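PDB 6U1U: ANGPTL4 C-terminal chain from Homo sapiens, which inactivates lipoprotein lipase, so regulating triglyceride clearance from the blood, and inhibits endothelial cell proliferation and migration; the chain here is its fibrinogen-like C-terminal domain. Local coordinates for residues V91-W96 with K197-R202. Residues are numbered along the deposited sequence; the frame is centred on the assembly and turned at random.
With PLM (palmitic acid), chain B.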
loop_
_atom_site.group_PDB
_atom_site.type_symbol
_atom_site.label_atom_id
_atom_site.label_comp_id
_atom_site.label_asym_id
_atom_site.label_seq_id
_atom_site.Cartn_x
_atom_site.Cartn_y
_atom_site.Cartn_z
ATOM N N VAL A 91 -3.302 -4.895 -5.840
ATOM C CA VAL A 91 -3.906 -4.838 -4.519
ATOM C C VAL A 91 -4.727 -6.107 -4.385
ATOM O O VAL A 91 -5.611 -6.352 -5.213
ATOM C CB VAL A 91 -4.784 -3.592 -4.350
ATOM C CG1 VAL A 91 -5.530 -3.649 -3.005
ATOM C CG2 VAL A 91 -3.919 -2.306 -4.427
ATOM N N GLN A 92 -4.418 -6.930 -3.388
ATOM C CA GLN A 92 -5.080 -8.226 -3.238
ATOM C C GLN A 92 -5.749 -8.281 -1.879
ATOM O O GLN A 92 -5.104 -8.005 -0.858
ATOM C CB GLN A 92 -4.090 -9.363 -3.424
ATOM C CG GLN A 92 -3.336 -9.122 -4.754
ATOM C CD GLN A 92 -2.409 -10.217 -5.234
ATOM O OE1 GLN A 92 -1.875 -11.017 -4.455
ATOM N NE2 GLN A 92 -2.169 -10.218 -6.549
ATOM N N LEU A 93 -7.042 -8.628 -1.875
ATOM C CA LEU A 93 -7.878 -8.566 -0.684
ATOM C C LEU A 93 -8.527 -9.918 -0.436
ATOM O O LEU A 93 -8.878 -10.626 -1.379
ATOM C CB LEU A 93 -8.991 -7.505 -0.827
ATOM C CG LEU A 93 -8.583 -6.148 -1.431
ATOM C CD1 LEU A 93 -9.805 -5.256 -1.748
ATOM C CD2 LEU A 93 -7.621 -5.412 -0.471
ATOM N N ARG A 94 -8.695 -10.275 0.850
ATOM C CA ARG A 94 -9.321 -11.547 1.204
ATOM C C ARG A 94 -10.360 -11.295 2.285
ATOM O O ARG A 94 -10.101 -10.545 3.240
ATOM C CB ARG A 94 -8.279 -12.579 1.689
ATOM C CG ARG A 94 -8.867 -13.975 1.957
ATOM C CD ARG A 94 -7.846 -14.882 2.641
ATOM N NE ARG A 94 -6.563 -14.918 1.930
ATOM C CZ ARG A 94 -5.383 -15.158 2.509
ATOM N NH1 ARG A 94 -5.314 -15.384 3.825
ATOM N NH2 ARG A 94 -4.267 -15.174 1.769
ATOM N N ASP A 95 -11.544 -11.902 2.143
ATOM C CA ASP A 95 -12.550 -11.684 3.166
ATOM C C ASP A 95 -12.589 -12.909 4.064
ATOM O O ASP A 95 -11.787 -13.836 3.927
ATOM C CB ASP A 95 -13.926 -11.330 2.563
ATOM C CG ASP A 95 -14.581 -12.492 1.814
ATOM O OD1 ASP A 95 -14.194 -13.659 2.023
ATOM O OD2 ASP A 95 -15.485 -12.214 1.001
ATOM N N TRP A 96 -13.514 -12.892 5.014
ATOM C CA TRP A 96 -13.513 -13.936 6.030
ATOM C C TRP A 96 -14.217 -15.200 5.575
ATOM O O TRP A 96 -14.203 -16.201 6.306
ATOM C CB TRP A 96 -14.138 -13.403 7.305
ATOM C CG TRP A 96 -13.180 -12.487 8.032
ATOM C CD1 TRP A 96 -13.097 -11.139 7.887
ATOM C CD2 TRP A 96 -12.176 -12.858 8.979
ATOM N NE1 TRP A 96 -12.099 -10.648 8.686
ATOM C CE2 TRP A 96 -11.522 -11.677 9.372
ATOM C CE3 TRP A 96 -11.759 -14.076 9.531
ATOM C CZ2 TRP A 96 -10.487 -11.667 10.306
ATOM C CZ3 TRP A 96 -10.725 -14.069 10.468
ATOM C CH2 TRP A 96 -10.097 -12.873 10.844
ATOM N N LYS A 197 -13.622 0.124 0.517
ATOM C CA LYS A 197 -15.061 0.377 0.605
ATOM C C LYS A 197 -15.821 -0.282 -0.538
ATOM O O LYS A 197 -16.831 -0.963 -0.308
ATOM C CB LYS A 197 -15.329 1.880 0.637
ATOM C CG LYS A 197 -16.864 2.211 0.697
ATOM C CD LYS A 197 -17.079 3.665 1.012
ATOM C CE LYS A 197 -16.860 4.517 -0.237
ATOM N NZ LYS A 197 -16.707 5.982 0.081
ATOM N N THR A 198 -15.305 -0.176 -1.756
ATOM C CA THR A 198 -16.050 -0.648 -2.926
ATOM C C THR A 198 -16.086 -2.162 -3.094
ATOM O O THR A 198 -16.824 -2.641 -3.964
ATOM C CB THR A 198 -15.484 -0.025 -4.205
ATOM O OG1 THR A 198 -14.079 -0.289 -4.291
ATOM C CG2 THR A 198 -15.695 1.459 -4.204
ATOM N N TRP A 199 -15.343 -2.942 -2.307
ATOM C CA TRP A 199 -15.514 -4.395 -2.354
ATOM C C TRP A 199 -16.509 -4.848 -1.282
ATOM O O TRP A 199 -17.656 -5.176 -1.594
ATOM C CB TRP A 199 -14.166 -5.115 -2.248
ATOM C CG TRP A 199 -14.294 -6.592 -2.527
ATOM C CD1 TRP A 199 -15.057 -7.173 -3.507
ATOM C CD2 TRP A 199 -13.649 -7.666 -1.826
ATOM N NE1 TRP A 199 -14.939 -8.544 -3.447
ATOM C CE2 TRP A 199 -14.084 -8.873 -2.425
ATOM C CE3 TRP A 199 -12.769 -7.732 -0.736
ATOM C CZ2 TRP A 199 -13.635 -10.119 -2.001
ATOM C CZ3 TRP A 199 -12.329 -8.996 -0.304
ATOM C CH2 TRP A 199 -12.770 -10.165 -0.930
ATOM N N ARG A 200 -16.110 -4.840 -0.013
ATOM C CA ARG A 200 -16.974 -5.389 1.025
ATOM C C ARG A 200 -17.646 -4.343 1.893
ATOM O O ARG A 200 -18.397 -4.714 2.809
ATOM C CB ARG A 200 -16.197 -6.368 1.909
ATOM C CG ARG A 200 -15.873 -7.687 1.218
ATOM C CD ARG A 200 -17.120 -8.396 0.757
ATOM N NE ARG A 200 -16.837 -9.698 0.157
ATOM C CZ ARG A 200 -17.251 -10.059 -1.057
ATOM N NH1 ARG A 200 -17.964 -9.218 -1.798
ATOM N NH2 ARG A 200 -16.954 -11.261 -1.533
ATOM N N GLY A 201 -17.388 -3.067 1.665
ATOM C CA GLY A 201 -18.039 -2.016 2.413
ATOM C C GLY A 201 -17.057 -1.254 3.302
ATOM O O GLY A 201 -15.962 -1.724 3.629
ATOM N N ARG A 202 -17.495 -0.064 3.725
ATOM C CA ARG A 202 -16.662 0.815 4.549
ATOM C C ARG A 202 -16.260 0.153 5.863
ATOM O O ARG A 202 -15.162 0.381 6.366
ATOM C CB ARG A 202 -17.404 2.131 4.817
ATOM C CG ARG A 202 -16.793 3.049 5.890
ATOM C CD ARG A 202 -15.459 3.611 5.443
ATOM N NE ARG A 202 -14.791 4.449 6.440
ATOM C CZ ARG A 202 -14.005 3.966 7.394
ATOM N NH1 ARG A 202 -13.842 2.649 7.524
ATOM N NH2 ARG A 202 -13.413 4.788 8.249
HETATM C C1 PLM B . -14.296 7.784 -1.806
HETATM O O1 PLM B . -14.403 8.006 -0.578
HETATM O O2 PLM B . -14.942 6.910 -2.399
HETATM C C2 PLM B . -13.377 8.682 -2.625
HETATM C C3 PLM B . -12.664 8.126 -3.820
HETATM C C4 PLM B . -11.289 8.749 -4.002
HETATM C C5 PLM B . -10.278 7.913 -4.737
HETATM C C6 PLM B . -8.831 8.185 -4.372
HETATM C C7 PLM B . -7.913 7.003 -4.548
HETATM C C8 PLM B . -6.645 7.001 -3.734
HETATM C C9 PLM B . -6.772 6.248 -2.457
HETATM C CA PLM B . -5.690 5.294 -2.168
HETATM C CB PLM B . -5.618 4.106 -3.043
HETATM C CC PLM B . -4.308 3.433 -2.947
HETATM C CD PLM B . -4.262 2.071 -3.489
HETATM C CE PLM B . -4.919 1.962 -4.809
HETATM C CF PLM B . -4.020 1.907 -5.982
HETATM C CG PLM B . -4.123 3.121 -6.844
#
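Arg-200 grips Asp-95 side-on, NE and NH2 both donating to the single oxygen OD2, at 3.0 Å from NE and 3.1 Å from NH2. OD2 lies in the guanidinium plane; NE meets its anti lone pair, whereas NH2 comes nearly along the C-O axis. Carboxylate and guanidinium are close to coplanar, their planes 27° apart. The other oxygen, OD1, accepts from the backbone N of Asp-97 and of Asn-99, so the carboxylate ties the start of the turn after strand 87-94 to the short, weakly bonded helix 197-200.

Beside the salt bridge, the six-membered end of the Trp-199 indole reaches the strand. Leu-93 CB lies 3.7 Å from CZ3, approaching obliquely, and CD1 is 4.0 Å from CE3. Asp-95 N meets the ring edge, 3.7 Å from CH2. The Arg-200 guanidinium is laid over the same indole, with Trp-199 CE2 3.6 Å above the centre of its plane; a bend at chi2 (-59°) turns CD back. An alanine here would probably leave OD2 without its two donors and strip the indole of the guanidinium and CG that lie against it.

Farther out, Leu-93 also packs on Trp-196 and Trp-199 on Glu-101. In the same segment as Trp-199, Lys-197 NZ donates to both oxygens of palmitic acid, O1 at 3.1 Å, and to Ser-171 O; Thr-169 OG1 also bonds the ligand. The contact thus fastens a short helix against strand 87-94 of the main antiparallel sheet of the fibrinogen C-terminal fold, while Lys-197 carries the helix segment on to the fatty acid.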